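Local coordinates for protein alkaline serine protease (Thermobifida fusca, PDB 2PFE) that probably cleaves peptide bonds as a serine endopeptidase of the chymotrypsin-like S1 family, this chain being its protease domain, at residues V83-S88 with L181-G186. Numbering follows the deposited sequence.
Sequences VTVTGS and LQLVTG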
loop_
_atom_site.group_PDB
_atom_site.type_symbol
_atom_site.label_atom_id
_atom_site.label_comp_id
_atom_site.label_asym_id
_atom_site.label_seq_id
_atom_site.Cartn_x
_atom_site.Cartn_y
_atom_site.Cartn_z
ATOM N N VAL A 83 -10.309 6.501 -8.117
ATOM C CA VAL A 83 -11.325 6.089 -7.128
ATOM C C VAL A 83 -11.125 6.902 -5.839
ATOM O O VAL A 83 -9.988 7.113 -5.391
ATOM C CB VAL A 83 -11.266 4.561 -6.799
ATOM C CG1 VAL A 83 -12.453 4.153 -5.930
ATOM C CG2 VAL A 83 -11.229 3.713 -8.064
ATOM N N THR A 84 -12.225 7.364 -5.246
ATOM C CA THR A 84 -12.154 8.123 -3.998
ATOM C C THR A 84 -12.295 7.194 -2.798
ATOM O O THR A 84 -13.234 6.392 -2.732
ATOM C CB THR A 84 -13.225 9.219 -3.939
ATOM O OG1 THR A 84 -13.018 10.115 -5.036
ATOM C CG2 THR A 84 -13.128 10.011 -2.621
ATOM N N VAL A 85 -11.336 7.297 -1.878
ATOM C CA VAL A 85 -11.323 6.535 -0.620
ATOM C C VAL A 85 -12.209 7.264 0.390
ATOM O O VAL A 85 -12.005 8.452 0.658
ATOM C CB VAL A 85 -9.888 6.418 -0.063
ATOM C CG1 VAL A 85 -9.870 5.628 1.233
ATOM C CG2 VAL A 85 -8.967 5.753 -1.082
ATOM N N THR A 86 -13.214 6.574 0.919
ATOM C CA THR A 86 -14.131 7.211 1.877
ATOM C C THR A 86 -13.996 6.671 3.316
ATOM O O THR A 86 -14.630 7.174 4.237
ATOM C CB THR A 86 -15.596 7.067 1.447
ATOM O OG1 THR A 86 -15.942 5.686 1.422
ATOM C CG2 THR A 86 -15.845 7.669 0.072
ATOM N N GLY A 87 -13.184 5.638 3.502
ATOM C CA GLY A 87 -13.044 5.010 4.810
ATOM C C GLY A 87 -12.186 3.761 4.704
ATOM O O GLY A 87 -11.613 3.484 3.637
ATOM N N SER A 88 -12.093 3.011 5.804
ATOM C CA SER A 88 -11.317 1.771 5.840
ATOM C C SER A 88 -12.090 0.640 6.527
ATOM O O SER A 88 -11.529 -0.148 7.304
ATOM C CB SER A 88 -9.960 1.993 6.511
ATOM O OG SER A 88 -10.129 2.441 7.846
ATOM N N LEU A 181 -1.815 7.220 12.707
ATOM C CA LEU A 181 -2.130 7.936 11.452
ATOM C C LEU A 181 -3.635 8.040 11.215
ATOM O O LEU A 181 -4.402 7.150 11.623
ATOM C CB LEU A 181 -1.499 7.188 10.265
ATOM C CG LEU A 181 0.018 7.003 10.356
ATOM C CD1 LEU A 181 0.539 6.078 9.265
ATOM C CD2 LEU A 181 0.730 8.360 10.314
ATOM N N GLN A 182 -4.044 9.116 10.540
ATOM C CA GLN A 182 -5.421 9.287 10.113
ATOM C C GLN A 182 -5.457 9.165 8.586
ATOM O O GLN A 182 -4.671 9.805 7.882
ATOM C CB GLN A 182 -5.968 10.647 10.581
ATOM C CG GLN A 182 -6.023 10.791 12.118
ATOM C CD GLN A 182 -4.654 11.094 12.757
ATOM O OE1 GLN A 182 -3.923 11.981 12.289
ATOM N NE2 GLN A 182 -4.312 10.360 13.837
ATOM N N LEU A 183 -6.352 8.320 8.087
ATOM C CA LEU A 183 -6.545 8.148 6.652
ATOM C C LEU A 183 -7.170 9.393 6.028
ATOM O O LEU A 183 -8.132 9.946 6.569
ATOM C CB LEU A 183 -7.456 6.945 6.402
ATOM C CG LEU A 183 -7.660 6.441 4.974
ATOM C CD1 LEU A 183 -6.391 5.819 4.407
ATOM C CD2 LEU A 183 -8.790 5.434 4.961
ATOM N N VAL A 184 -6.632 9.832 4.891
ATOM C CA VAL A 184 -7.238 10.944 4.155
ATOM C C VAL A 184 -8.406 10.402 3.320
ATOM O O VAL A 184 -8.234 9.516 2.484
ATOM C CB VAL A 184 -6.197 11.719 3.309
ATOM C CG1 VAL A 184 -6.877 12.779 2.435
ATOM C CG2 VAL A 184 -5.160 12.384 4.210
ATOM N N THR A 185 -9.604 10.914 3.595
ATOM C CA THR A 185 -10.829 10.413 2.962
ATOM C C THR A 185 -11.602 11.534 2.252
ATOM O O THR A 185 -11.413 12.720 2.545
ATOM C CB THR A 185 -11.754 9.706 3.981
ATOM O OG1 THR A 185 -12.143 10.644 4.986
ATOM C CG2 THR A 185 -11.050 8.513 4.638
ATOM N N GLY A 186 -12.469 11.140 1.321
ATOM C CA GLY A 186 -13.283 12.081 0.544
ATOM C C GLY A 186 -14.725 11.617 0.488
ATOM O O GLY A 186 -15.142 10.769 1.273
ATOM O OXT GLY A 186 -15.518 12.074 -0.337
#
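One backbone hydrogen bond ties the C-terminus of the chain to the segment that follows strand 82-84. The amide N of G186 reaches V85 O at 2.8 Å, meeting the carbonyl nearly along its C=O axis (161°) with a fairly straight N-H (156°). T185 CA adds a CA-H···O contact at 3.2 Å, so V85 O receives two neighbouring donors, the second weaker. The segments run roughly antiparallel, 141° apart, and the CA atoms of T86 and T185 are the closest such pair, 4.7 Å apart.

Methyl groups fill in around this bond. CG2 of T84, anti to its backbone N, lies 3.8 Å from G186 CA, an approach allowed because glycine has no side chain. T86 CG2 touches the terminal carboxylate at G186 O, while its OG1 turns to S148 OG in a hydrogen bond; threonine suits this exposed place by offering both groups. From the C-terminal segment, T185 lays CG2 against the T86-G87 peptide, 3.7 Å from T86 C.

Buried V85 and partly exposed L183 supply the apolar contact, their branched side chains meeting through single methyls. L183 CD2 meets V85 CG1 at 3.9 Å, the two side chains crossing near a right angle, and also touches G87 O and S88 CB.

Away from the predicted catalytic triad of this two-barrel fold, the contact joins the tail after edge strand 182-183 of the N-terminal barrel's sheet to the linker toward strand 96-101 of the C-terminal barrel. A150 of strand 149-157 touches V85, S88 and L183, and S88 OG bonds N173 of helix 172-179.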